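Local structure of 3-dehydroshikimate dehydratase (Pseudomonas putida, 5HMQ) at residues S330-Q334 with L345-P349; E302-D306 with G361-C365; Q4-V10 with F28-F34; L20-A24 with M51-I57; G583-V589 with E601-A607. The protein catalyses the divalent-metal-dependent dehydration of 3-dehydroshikimate to protocatechuate (3,4-dihydroxybenzoate), a common intermediate of quinate and shikimate degradation. Residues are numbered along the deposited sequence.

Interaction 1: S330-Q334 with L345-P349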
# COMPACT_ATOMS: atom_id res chain seq x y z
N SER C 330 -33.99 -4.42 22.77
CA SER C 330 -34.41 -5.34 21.72
C SER C 330 -33.24 -6.06 21.06
O SER C 330 -33.42 -7.16 20.51
CB SER C 330 -35.23 -4.60 20.66
OG SER C 330 -34.55 -3.42 20.23
N LYS C 331 -32.05 -5.47 21.10
CA LYS C 331 -30.89 -6.03 20.44
C LYS C 331 -29.93 -6.66 21.44
O LYS C 331 -30.01 -6.44 22.65
CB LYS C 331 -30.16 -4.95 19.63
CG LYS C 331 -31.04 -4.24 18.62
CD LYS C 331 -30.33 -3.05 18.00
CE LYS C 331 -31.15 -2.45 16.88
NZ LYS C 331 -30.49 -1.25 16.30
N GLU C 332 -29.00 -7.47 20.91
CA GLU C 332 -27.97 -8.11 21.72
C GLU C 332 -26.81 -7.13 21.90
O GLU C 332 -25.70 -7.30 21.37
CB GLU C 332 -27.52 -9.42 21.07
CG GLU C 332 -28.58 -10.50 21.12
CD GLU C 332 -28.98 -10.85 22.54
OE1 GLU C 332 -28.10 -11.30 23.31
OE2 GLU C 332 -30.16 -10.66 22.90
N VAL C 333 -27.07 -6.10 22.70
CA VAL C 333 -26.16 -4.99 22.91
C VAL C 333 -26.02 -4.76 24.40
O VAL C 333 -27.02 -4.54 25.09
CB VAL C 333 -26.65 -3.71 22.21
CG1 VAL C 333 -25.85 -2.51 22.67
CG2 VAL C 333 -26.54 -3.86 20.69
N GLN C 334 -24.79 -4.80 24.90
CA GLN C 334 -24.50 -4.59 26.31
C GLN C 334 -23.77 -3.27 26.52
O GLN C 334 -22.88 -2.91 25.74
CB GLN C 334 -23.66 -5.74 26.87
CG GLN C 334 -24.43 -7.03 27.05
CD GLN C 334 -25.42 -6.96 28.20
OE1 GLN C 334 -25.32 -6.09 29.06
NE2 GLN C 334 -26.38 -7.88 28.21
N LEU C 345 -20.98 -2.99 23.89
CA LEU C 345 -20.63 -4.28 23.29
C LEU C 345 -21.75 -4.69 22.35
O LEU C 345 -22.84 -5.06 22.80
CB LEU C 345 -20.38 -5.33 24.36
CG LEU C 345 -19.29 -5.04 25.40
CD1 LEU C 345 -19.08 -6.24 26.30
CD2 LEU C 345 -17.99 -4.65 24.72
N ASN C 346 -21.49 -4.62 21.04
CA ASN C 346 -22.50 -4.84 20.02
C ASN C 346 -22.33 -6.26 19.48
O ASN C 346 -21.40 -6.54 18.72
CB ASN C 346 -22.38 -3.79 18.92
CG ASN C 346 -23.46 -3.91 17.85
OD1 ASN C 346 -24.32 -4.78 17.92
ND2 ASN C 346 -23.42 -3.00 16.88
N ALA C 347 -23.23 -7.16 19.89
CA ALA C 347 -23.24 -8.53 19.41
C ALA C 347 -24.46 -8.84 18.55
O ALA C 347 -24.73 -10.02 18.28
CB ALA C 347 -23.17 -9.51 20.59
N GLU C 348 -25.20 -7.83 18.13
CA GLU C 348 -26.38 -8.03 17.30
C GLU C 348 -25.98 -8.52 15.92
O GLU C 348 -25.21 -7.83 15.23
CB GLU C 348 -27.18 -6.74 17.20
CG GLU C 348 -28.44 -6.83 16.33
CD GLU C 348 -29.58 -7.57 17.00
OE1 GLU C 348 -29.38 -8.14 18.10
OE2 GLU C 348 -30.70 -7.57 16.44
N PRO C 349 -26.46 -9.67 15.47
CA PRO C 349 -26.08 -10.18 14.15
C PRO C 349 -26.86 -9.48 13.03
O PRO C 349 -27.85 -8.79 13.26
CB PRO C 349 -26.44 -11.66 14.23
CG PRO C 349 -27.59 -11.70 15.18
CD PRO C 349 -27.34 -10.61 16.19
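Two backbone hydrogen bonds join Gln334 and Leu345. Leu345 N donates to Gln334 O at 2.7 Å, and Gln334 N donates to Leu345 O at 2.9 Å. Further on, Ala347 N donates to Glu332 O at 2.9 Å. Beyond that bond a side chain takes over from the backbone: Glu332 N is bound by Glu348 OE1 at 2.9 Å. Glu332 is the centre of an inverse gamma turn. In 345-349, Asn346 OD1 accepts from Glu348 N at 3.2 Å, which makes an Asx turn. The two segments are the open end of the antiparallel hairpin of strands 333-338 and 341-346, in the first VOC-type domain. Val333 and Asn346 form its last non-hydrogen-bonded pair here, with Val333 CG2 3.7 Å from Asn346 OD1. The amide nitrogen of Asn346 turns to Glu302 on the next strand. The carboxylate of Glu332 pairs with Lys327. On the face with Gln334, Leu345 packs on Leu313 and Leu317 of helix 307-319. Leu345 CB lies 4.2 Å from Gln334 CB.

Interaction 2: E302-D306 with G361-C365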
# COMPACT_ATOMS: atom_id res chain seq x y z
N GLU C 302 -17.83 1.72 20.73
CA GLU C 302 -18.67 0.62 20.26
C GLU C 302 -17.78 -0.48 19.70
O GLU C 302 -17.04 -0.25 18.74
CB GLU C 302 -19.67 1.10 19.19
CG GLU C 302 -20.62 0.01 18.72
CD GLU C 302 -21.57 0.48 17.63
OE1 GLU C 302 -21.50 1.66 17.24
OE2 GLU C 302 -22.40 -0.34 17.17
N PHE C 303 -17.85 -1.66 20.30
CA PHE C 303 -17.07 -2.81 19.87
C PHE C 303 -17.94 -3.80 19.11
O PHE C 303 -19.09 -4.06 19.50
CB PHE C 303 -16.41 -3.51 21.06
CG PHE C 303 -15.21 -2.79 21.60
CD1 PHE C 303 -15.34 -1.83 22.58
CD2 PHE C 303 -13.94 -3.10 21.13
CE1 PHE C 303 -14.23 -1.17 23.09
CE2 PHE C 303 -12.82 -2.45 21.63
CZ PHE C 303 -12.97 -1.49 22.61
N ALA C 304 -17.40 -4.34 18.03
CA ALA C 304 -18.08 -5.36 17.24
C ALA C 304 -17.60 -6.73 17.71
O ALA C 304 -16.41 -7.04 17.62
CB ALA C 304 -17.80 -5.18 15.75
N VAL C 305 -18.53 -7.54 18.20
CA VAL C 305 -18.23 -8.84 18.79
C VAL C 305 -19.39 -9.79 18.52
O VAL C 305 -20.47 -9.37 18.10
CB VAL C 305 -17.99 -8.74 20.32
CG1 VAL C 305 -16.67 -8.05 20.64
CG2 VAL C 305 -19.15 -8.01 20.98
N ASP C 306 -19.16 -11.07 18.76
CA ASP C 306 -20.23 -12.05 18.86
C ASP C 306 -20.48 -12.33 20.34
O ASP C 306 -19.88 -11.71 21.22
CB ASP C 306 -19.90 -13.31 18.05
CG ASP C 306 -18.67 -14.05 18.57
OD1 ASP C 306 -18.13 -13.70 19.63
OD2 ASP C 306 -18.24 -15.00 17.88
N GLY C 361 -12.86 -9.26 13.06
CA GLY C 361 -12.80 -9.89 14.36
C GLY C 361 -13.26 -8.92 15.43
O GLY C 361 -13.87 -7.89 15.15
N PRO C 362 -12.97 -9.23 16.70
CA PRO C 362 -13.30 -8.29 17.78
C PRO C 362 -12.51 -7.00 17.62
O PRO C 362 -11.28 -7.01 17.58
CB PRO C 362 -12.90 -9.06 19.05
CG PRO C 362 -11.92 -10.08 18.60
CD PRO C 362 -12.29 -10.44 17.19
N SER C 363 -13.23 -5.89 17.52
CA SER C 363 -12.61 -4.65 17.09
C SER C 363 -13.51 -3.48 17.46
O SER C 363 -14.69 -3.65 17.79
CB SER C 363 -12.35 -4.66 15.58
OG SER C 363 -13.54 -5.00 14.88
N LEU C 364 -12.94 -2.28 17.39
CA LEU C 364 -13.70 -1.05 17.57
C LEU C 364 -14.33 -0.67 16.24
O LEU C 364 -13.63 -0.30 15.29
CB LEU C 364 -12.81 0.07 18.09
CG LEU C 364 -13.52 1.39 18.42
CD1 LEU C 364 -14.36 1.24 19.67
CD2 LEU C 364 -12.52 2.52 18.57
N CYS C 365 -15.65 -0.79 16.15
CA CYS C 365 -16.36 -0.48 14.92
C CYS C 365 -16.88 0.95 14.88
O CYS C 365 -17.29 1.41 13.81
CB CYS C 365 -17.52 -1.46 14.70
SG CYS C 365 -18.84 -1.36 15.93
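Strands 302-304 and 363-365 run side by side, antiparallel but splayed, with axes 121° apart and 4.4 Å at the closest approach. Leu364 is the main bump. Its CD1 sits over the face of the Phe303 ring, 4.2 Å from the ring centroid, in a CH-pi contact. The same CD1 reaches Glu302 O at 3.2 Å. The small methyl of Ala304 leaves a hollow that Cys365 fills: Ala304 CB to Cys365 CB is 3.9 Å. The Cys365 SG also lies against Glu302 CG at 3.6 Å. At the far end Val305 CG1 meets the Pro362 ring at CB, 4.2 Å away. Three backbone bonds join the strands. Cys365 N donates to Glu302 O at 3.0 Å and Ala304 N to Ser363 O at 2.8 Å; Ser363 N to Ala304 O is weak, at 3.4 Å. In this first VOC-type domain, the strand join is thus a polar backbone seam between largely apolar surfaces, and the buried Glu302 carboxylate is satisfied by Tyr412 and Asn346.

Interaction 3: Q4-V10 with F28-F34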
# COMPACT_ATOMS: atom_id res chain seq x y z
N GLN C 4 -7.84 28.24 -9.60
CA GLN C 4 -7.80 27.04 -10.42
C GLN C 4 -6.95 25.98 -9.72
O GLN C 4 -5.73 26.12 -9.63
CB GLN C 4 -7.23 27.37 -11.79
CG GLN C 4 -7.73 26.49 -12.92
CD GLN C 4 -7.09 26.84 -14.25
OE1 GLN C 4 -6.00 27.40 -14.30
NE2 GLN C 4 -7.79 26.52 -15.34
N ARG C 5 -7.60 24.94 -9.19
CA ARG C 5 -6.91 23.90 -8.45
C ARG C 5 -6.45 22.81 -9.41
O ARG C 5 -7.27 22.23 -10.12
CB ARG C 5 -7.81 23.33 -7.36
CG ARG C 5 -8.27 24.38 -6.36
CD ARG C 5 -9.11 23.77 -5.26
NE ARG C 5 -9.72 24.80 -4.42
CZ ARG C 5 -11.02 25.06 -4.39
NH1 ARG C 5 -11.85 24.36 -5.14
NH2 ARG C 5 -11.49 26.02 -3.60
N SER C 6 -5.16 22.53 -9.42
CA SER C 6 -4.60 21.53 -10.32
C SER C 6 -3.72 20.57 -9.52
O SER C 6 -3.43 20.79 -8.33
CB SER C 6 -3.80 22.18 -11.46
OG SER C 6 -2.84 23.10 -10.97
N ILE C 7 -3.31 19.49 -10.16
CA ILE C 7 -2.39 18.52 -9.57
C ILE C 7 -1.56 17.91 -10.69
O ILE C 7 -2.07 17.62 -11.77
CB ILE C 7 -3.15 17.45 -8.76
CG1 ILE C 7 -2.17 16.39 -8.21
CG2 ILE C 7 -4.25 16.81 -9.59
CD1 ILE C 7 -2.83 15.41 -7.26
N ALA C 8 -0.27 17.73 -10.43
CA ALA C 8 0.61 17.11 -11.43
C ALA C 8 0.33 15.61 -11.51
O ALA C 8 0.08 14.95 -10.50
CB ALA C 8 2.08 17.36 -11.08
N THR C 9 0.37 15.08 -12.74
CA THR C 9 0.10 13.66 -12.94
C THR C 9 1.14 12.78 -12.25
O THR C 9 0.85 11.63 -11.91
CB THR C 9 0.04 13.33 -14.43
OG1 THR C 9 1.21 13.82 -15.08
CG2 THR C 9 -1.19 13.94 -15.06
N VAL C 10 2.35 13.30 -12.04
CA VAL C 10 3.38 12.54 -11.34
C VAL C 10 2.99 12.26 -9.89
O VAL C 10 3.59 11.40 -9.25
CB VAL C 10 4.74 13.27 -11.44
CG1 VAL C 10 4.78 14.45 -10.48
CG2 VAL C 10 5.89 12.31 -11.19
N PHE C 28 -10.88 18.58 -9.23
CA PHE C 28 -9.86 19.52 -9.66
C PHE C 28 -10.33 20.29 -10.89
O PHE C 28 -11.16 19.83 -11.67
CB PHE C 28 -8.56 18.79 -10.00
CG PHE C 28 -7.79 18.33 -8.80
CD1 PHE C 28 -6.89 19.18 -8.17
CD2 PHE C 28 -7.94 17.05 -8.30
CE1 PHE C 28 -6.17 18.76 -7.07
CE2 PHE C 28 -7.23 16.62 -7.20
CZ PHE C 28 -6.34 17.48 -6.58
N ASP C 29 -9.76 21.49 -11.07
CA ASP C 29 -10.01 22.28 -12.26
C ASP C 29 -8.98 22.03 -13.35
O ASP C 29 -9.30 22.13 -14.54
CB ASP C 29 -10.03 23.77 -11.92
CG ASP C 29 -10.99 24.10 -10.80
OD1 ASP C 29 -12.22 24.07 -11.03
OD2 ASP C 29 -10.52 24.41 -9.68
N GLY C 30 -7.74 21.71 -12.97
CA GLY C 30 -6.65 21.61 -13.92
C GLY C 30 -5.72 20.46 -13.59
O GLY C 30 -5.89 19.76 -12.59
N VAL C 31 -4.74 20.26 -14.48
CA VAL C 31 -3.77 19.19 -14.33
C VAL C 31 -2.46 19.64 -14.95
O VAL C 31 -2.44 20.26 -16.02
CB VAL C 31 -4.28 17.88 -14.97
CG1 VAL C 31 -4.74 18.12 -16.40
CG2 VAL C 31 -3.20 16.82 -14.94
N GLU C 32 -1.35 19.33 -14.28
CA GLU C 32 -0.03 19.45 -14.87
C GLU C 32 0.30 18.13 -15.57
O GLU C 32 0.26 17.07 -14.94
CB GLU C 32 1.05 19.77 -13.84
CG GLU C 32 0.62 20.58 -12.63
CD GLU C 32 1.76 20.78 -11.64
OE1 GLU C 32 2.93 20.55 -12.01
OE2 GLU C 32 1.49 21.16 -10.48
N ILE C 33 0.58 18.20 -16.87
CA ILE C 33 0.97 17.01 -17.62
C ILE C 33 2.46 16.79 -17.43
O ILE C 33 3.28 17.58 -17.91
CB ILE C 33 0.60 17.14 -19.11
CG1 ILE C 33 -0.91 17.14 -19.28
CG2 ILE C 33 1.22 16.01 -19.90
CD1 ILE C 33 -1.56 15.80 -19.00
N PHE C 34 2.81 15.73 -16.71
CA PHE C 34 4.20 15.32 -16.57
C PHE C 34 4.63 14.62 -17.85
O PHE C 34 3.94 13.71 -18.32
CB PHE C 34 4.35 14.40 -15.36
CG PHE C 34 5.77 14.16 -14.93
CD1 PHE C 34 6.53 15.17 -14.38
CD2 PHE C 34 6.34 12.90 -15.05
CE1 PHE C 34 7.84 14.95 -13.97
CE2 PHE C 34 7.65 12.66 -14.65
CZ PHE C 34 8.39 13.69 -14.11
O HOH W 1 -11.54 22.70 -7.71
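The short strand 6-8 runs parallel to strand 30-34, with axes 4.4 Å apart at the closest and 18° between them. Arg5 O opens the ladder by accepting twice, from Asp29 N at 2.8 Å and from Gly30 N at 2.9 Å. Further along, Glu32 N donates to Ile7 O at 3.1 Å and Thr9 N to Glu32 O at 3.0 Å. Side chains close both ends. Asp29 OD2 accepts from Arg5 N at 3.0 Å, and a water links the same OD2 to Arg5 NH1. The Arg5 guanidinium also pairs with Glu267. At the other end Thr9 OG1 accepts from Phe34 N at 3.0 Å and also bonds to Asp37. Ile7 CG2 lies over the Phe28 ring, 3.6 Å from its centroid; at the Thr9 end, Val10 CG2 lies over the Phe34 ring, 3.9 Å from its centroid. Gly30 leaves room beside Ser6, whose CA lies 3.2 Å from Gly30 O. Glu32 touches Ala8 CB through OE1 at 3.4 Å, and its carboxylate bonds to Ser239, Gln63 and the metal ligand Gln193. This is the first beta-alpha-beta unit of the TIM barrel, with Glu32 in the second shell of the catalytic metal site.

Interaction 4: L20-A24 with M51-I57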
# COMPACT_ATOMS: atom_id res chain seq x y z
N LEU C 20 -6.30 11.13 -15.33
CA LEU C 20 -7.13 12.27 -15.71
C LEU C 20 -8.56 12.10 -15.23
O LEU C 20 -9.19 13.08 -14.80
CB LEU C 20 -7.10 12.47 -17.23
CG LEU C 20 -5.74 12.79 -17.86
CD1 LEU C 20 -5.86 12.81 -19.37
CD2 LEU C 20 -5.22 14.12 -17.34
N GLU C 21 -9.10 10.88 -15.30
CA GLU C 21 -10.46 10.67 -14.79
C GLU C 21 -10.51 10.84 -13.28
O GLU C 21 -11.45 11.45 -12.76
CB GLU C 21 -10.99 9.29 -15.20
CG GLU C 21 -11.30 9.20 -16.69
CD GLU C 21 -11.62 7.77 -17.12
OE1 GLU C 21 -11.75 6.90 -16.24
OE2 GLU C 21 -11.80 7.55 -18.32
N ALA C 22 -9.52 10.31 -12.56
CA ALA C 22 -9.49 10.49 -11.11
C ALA C 22 -9.34 11.97 -10.74
O ALA C 22 -9.98 12.45 -9.79
CB ALA C 22 -8.35 9.67 -10.50
N ILE C 23 -8.50 12.70 -11.47
CA ILE C 23 -8.30 14.12 -11.19
C ILE C 23 -9.61 14.88 -11.36
O ILE C 23 -9.98 15.71 -10.52
CB ILE C 23 -7.19 14.69 -12.09
CG1 ILE C 23 -5.83 14.13 -11.68
CG2 ILE C 23 -7.17 16.21 -12.03
CD1 ILE C 23 -4.73 14.39 -12.68
N ALA C 24 -10.33 14.61 -12.45
CA ALA C 24 -11.61 15.27 -12.67
C ALA C 24 -12.65 14.83 -11.64
O ALA C 24 -13.39 15.67 -11.11
CB ALA C 24 -12.12 14.98 -14.09
N MSE C 51 -9.36 14.33 -24.10
CA MSE C 51 -9.77 13.72 -22.83
C MSE C 51 -10.01 14.77 -21.76
O MSE C 51 -10.99 14.70 -21.02
CB MSE C 51 -8.71 12.71 -22.35
CG MSE C 51 -8.69 11.40 -23.11
SE MSE C 51 -7.64 10.01 -22.23
CE MSE C 51 -5.86 10.77 -22.46
N CYS C 52 -9.11 15.76 -21.67
CA CYS C 52 -9.26 16.80 -20.66
C CYS C 52 -10.47 17.68 -20.94
O CYS C 52 -11.18 18.09 -20.02
CB CYS C 52 -7.99 17.64 -20.58
SG CYS C 52 -6.55 16.75 -19.98
N ALA C 53 -10.72 17.99 -22.22
CA ALA C 53 -11.91 18.77 -22.57
C ALA C 53 -13.18 18.00 -22.25
O ALA C 53 -14.15 18.57 -21.74
CB ALA C 53 -11.87 19.16 -24.04
N ASP C 54 -13.20 16.70 -22.56
CA ASP C 54 -14.37 15.87 -22.25
C ASP C 54 -14.60 15.75 -20.75
O ASP C 54 -15.75 15.69 -20.30
CB ASP C 54 -14.22 14.49 -22.89
CG ASP C 54 -14.24 14.55 -24.41
OD1 ASP C 54 -14.66 15.60 -24.96
OD2 ASP C 54 -13.85 13.56 -25.06
N LEU C 55 -13.53 15.70 -19.96
CA LEU C 55 -13.67 15.58 -18.52
C LEU C 55 -13.89 16.92 -17.83
O LEU C 55 -14.20 16.94 -16.63
CB LEU C 55 -12.45 14.88 -17.92
CG LEU C 55 -12.25 13.43 -18.33
CD1 LEU C 55 -10.84 12.96 -18.00
CD2 LEU C 55 -13.28 12.54 -17.65
N GLY C 56 -13.74 18.03 -18.55
CA GLY C 56 -13.95 19.34 -17.96
C GLY C 56 -12.80 19.88 -17.14
O GLY C 56 -13.03 20.72 -16.27
N ILE C 57 -11.58 19.42 -17.38
CA ILE C 57 -10.41 19.93 -16.70
C ILE C 57 -9.46 20.53 -17.73
O ILE C 57 -9.37 20.06 -18.87
CB ILE C 57 -9.69 18.85 -15.86
CG1 ILE C 57 -9.23 17.69 -16.74
CG2 ILE C 57 -10.59 18.36 -14.73
CD1 ILE C 57 -8.41 16.65 -16.01
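This is an apolar contact between two neighbouring helices on the outside of the TIM barrel. Residues 20-24 lie in helix 16-25, and 51-57 hold the end of helix 45-55 and the turn that follows. The two axes run roughly parallel, 28° apart, and come no closer than 10.1 Å, so side chains fill the gap. Leu20 touches Met51, Cys52, Leu55 and Ile57. Its CD1 meets CE of Met51, a selenomethionine, at 3.7 Å, and its CD2 meets Cys52 SG at 4.0 Å. Its CB lies 3.8 Å from Leu55 CD1. Helix 45-55 ends in a Schellman motif with Gly56 as the C-prime residue at positive phi: Ile57 N donates to Cys52 O at 3.0 Å, and Gly56 N to Ala53 O in a weak bond. The turn brings Ile57 back toward helix 16-25, as the chain heads into strand 58-66 of the barrel. Ala24 takes up the space between Leu55 and Ile57. Its CB is 3.8 Å from Leu55 CB and 3.8 Å from Ile57 CG2. Beneath the helices, Leu20, Ile23 and Ile57 all touch Val31 of strand 30-34. At the outer margin, the aliphatic part of Glu21 touches Leu55, with Glu21 CG 4.0 Å from Leu55 CD2.

Interaction 5: G583-V589 with E601-A607. With MG (magnesium ion), chain L.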
# COMPACT_ATOMS: atom_id res chain seq x y z
N GLY C 583 9.05 18.56 36.32
CA GLY C 583 8.60 17.87 37.51
C GLY C 583 7.34 17.06 37.37
O GLY C 583 6.98 16.33 38.31
N GLY C 584 6.64 17.14 36.24
CA GLY C 584 5.50 16.27 36.02
C GLY C 584 5.91 14.82 35.92
O GLY C 584 6.98 14.48 35.41
N GLU C 585 5.05 13.94 36.41
CA GLU C 585 5.35 12.52 36.47
C GLU C 585 4.20 11.70 35.90
O GLU C 585 3.04 12.11 35.97
CB GLU C 585 5.63 12.06 37.91
CG GLU C 585 6.91 12.62 38.50
CD GLU C 585 7.13 12.16 39.92
OE1 GLU C 585 6.27 12.47 40.78
OE2 GLU C 585 8.14 11.48 40.17
N LEU C 586 4.54 10.54 35.35
CA LEU C 586 3.57 9.61 34.81
C LEU C 586 3.74 8.25 35.48
O LEU C 586 4.86 7.74 35.59
CB LEU C 586 3.72 9.46 33.29
CG LEU C 586 2.76 8.48 32.61
CD1 LEU C 586 1.33 9.00 32.69
CD2 LEU C 586 3.16 8.21 31.17
N PHE C 587 2.62 7.68 35.92
CA PHE C 587 2.56 6.32 36.43
C PHE C 587 1.54 5.56 35.60
O PHE C 587 0.36 5.94 35.57
CB PHE C 587 2.18 6.29 37.91
CG PHE C 587 3.00 7.20 38.77
CD1 PHE C 587 4.26 6.81 39.21
CD2 PHE C 587 2.53 8.45 39.14
CE1 PHE C 587 5.02 7.65 40.01
CE2 PHE C 587 3.29 9.29 39.94
CZ PHE C 587 4.53 8.89 40.37
N HIS C 588 1.98 4.51 34.92
CA HIS C 588 1.09 3.80 34.02
C HIS C 588 1.46 2.32 33.98
O HIS C 588 2.61 1.94 34.22
CB HIS C 588 1.10 4.40 32.61
CG HIS C 588 2.45 4.41 31.96
ND1 HIS C 588 2.63 4.15 30.62
CD2 HIS C 588 3.69 4.66 32.45
CE1 HIS C 588 3.91 4.24 30.31
NE2 HIS C 588 4.58 4.55 31.41
N VAL C 589 0.45 1.49 33.70
CA VAL C 589 0.61 0.05 33.55
C VAL C 589 -0.14 -0.39 32.30
O VAL C 589 -1.05 0.28 31.82
CB VAL C 589 0.11 -0.74 34.78
CG1 VAL C 589 0.94 -0.40 36.00
CG2 VAL C 589 -1.36 -0.45 35.03
N GLU C 601 -4.56 0.31 29.00
CA GLU C 601 -3.56 1.05 29.76
C GLU C 601 -4.27 1.86 30.83
O GLU C 601 -5.32 2.46 30.57
CB GLU C 601 -2.73 1.97 28.85
CG GLU C 601 -1.73 2.84 29.60
CD GLU C 601 -0.98 3.79 28.68
OE1 GLU C 601 -1.41 3.95 27.51
OE2 GLU C 601 0.03 4.38 29.12
N ILE C 602 -3.70 1.87 32.03
CA ILE C 602 -4.16 2.69 33.14
C ILE C 602 -3.04 3.66 33.50
O ILE C 602 -1.91 3.23 33.73
CB ILE C 602 -4.57 1.84 34.36
CG1 ILE C 602 -5.68 0.86 33.98
CG2 ILE C 602 -4.96 2.72 35.53
CD1 ILE C 602 -5.95 -0.19 35.03
N ILE C 603 -3.36 4.95 33.56
CA ILE C 603 -2.36 5.99 33.78
C ILE C 603 -2.79 6.88 34.94
O ILE C 603 -3.97 7.00 35.27
CB ILE C 603 -2.11 6.85 32.52
CG1 ILE C 603 -3.30 7.78 32.27
CG2 ILE C 603 -1.86 5.98 31.31
CD1 ILE C 603 -2.98 8.92 31.32
N GLN C 604 -1.79 7.50 35.56
CA GLN C 604 -1.98 8.60 36.50
C GLN C 604 -1.05 9.73 36.10
O GLN C 604 0.17 9.55 36.05
CB GLN C 604 -1.70 8.16 37.94
CG GLN C 604 -1.94 9.25 38.97
CD GLN C 604 -1.38 8.91 40.33
OE1 GLN C 604 -1.26 7.73 40.69
NE2 GLN C 604 -1.02 9.93 41.10
N ARG C 605 -1.63 10.89 35.80
CA ARG C 605 -0.85 12.07 35.44
C ARG C 605 -0.67 12.95 36.67
O ARG C 605 -1.64 13.25 37.37
CB ARG C 605 -1.54 12.86 34.32
CG ARG C 605 -1.87 11.99 33.12
CD ARG C 605 -2.39 12.82 31.96
NE ARG C 605 -1.33 13.04 30.99
CZ ARG C 605 -1.25 12.40 29.83
NH1 ARG C 605 -2.16 11.50 29.50
NH2 ARG C 605 -0.25 12.65 29.00
N LYS C 606 0.58 13.35 36.94
CA LYS C 606 0.88 14.14 38.12
C LYS C 606 1.65 15.40 37.75
O LYS C 606 2.56 15.37 36.93
CB LYS C 606 1.67 13.31 39.14
CG LYS C 606 2.16 14.08 40.35
CD LYS C 606 2.81 13.16 41.36
CE LYS C 606 3.27 13.93 42.58
NZ LYS C 606 3.87 13.03 43.61
N ALA C 607 1.26 16.51 38.40
CA ALA C 607 1.85 17.83 38.20
C ALA C 607 2.06 18.17 36.73
O ALA C 607 3.14 18.59 36.31
CB ALA C 607 3.16 17.95 38.98
MG MG L . -0.57 5.10 25.72
O HOH W 2 0.53 6.22 27.06
O HOH W 3 0.31 6.24 23.83
O HOH W 4 1.12 3.91 25.50
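Strands 585-590 and 599-606 form an antiparallel hairpin in the second VOC-type half of the C-terminal region. Its backbone is paired in full at three hydrogen-bonded positions. Glu585 N and O bond to Lys606 O and N, both at 2.9 Å. Phe587 N donates to Gln604 O at 3.1 Å, and Gln604 N to Phe587 O at 2.7 Å. Val589 N donates to Ile602 O at 2.9 Å, and Ile602 N to Val589 O at 3.1 Å. The polar side chains look further afield. The Glu585 carboxylate is held by Tyr577 and makes a long salt bridge of 3.8 Å from OE1 to Lys606 NZ. Gln604 OE1 accepts from Ile531 N, and Arg605 pairs with Asp444. On the face with Leu586, His588 CB packs on Ile603 CG2 at 3.6 Å. Glu601 divides its oxygens. With His445 and His523 it binds the magnesium ion, through OE1 at 2.3 Å. Its OE2 accepts from His588 ND1 at 3.0 Å and from a metal-bound water at 2.8 Å.

Interactions 3 and 4 share the N-terminal TIM barrel and touch: Ile23 and Ile57 of interaction 4 pack on Val31 and Phe28 of interaction 3. The first is a buried strand pairing beside the catalytic metal; the second is a partly buried, wholly apolar helix contact on the barrel's outside. Interactions 1 and 2 adjoin in one sheet of the C-terminal region. Asn346 of interaction 1 bonds to Glu302 and Phe303 of interaction 2, which is the more buried. Interaction 5 stands apart, its centre 29 Å from that of interaction 2. Like interaction 1 it is a partly buried hairpin, but it supplies a magnesium ligand, whereas interaction 1 lies away from any metal.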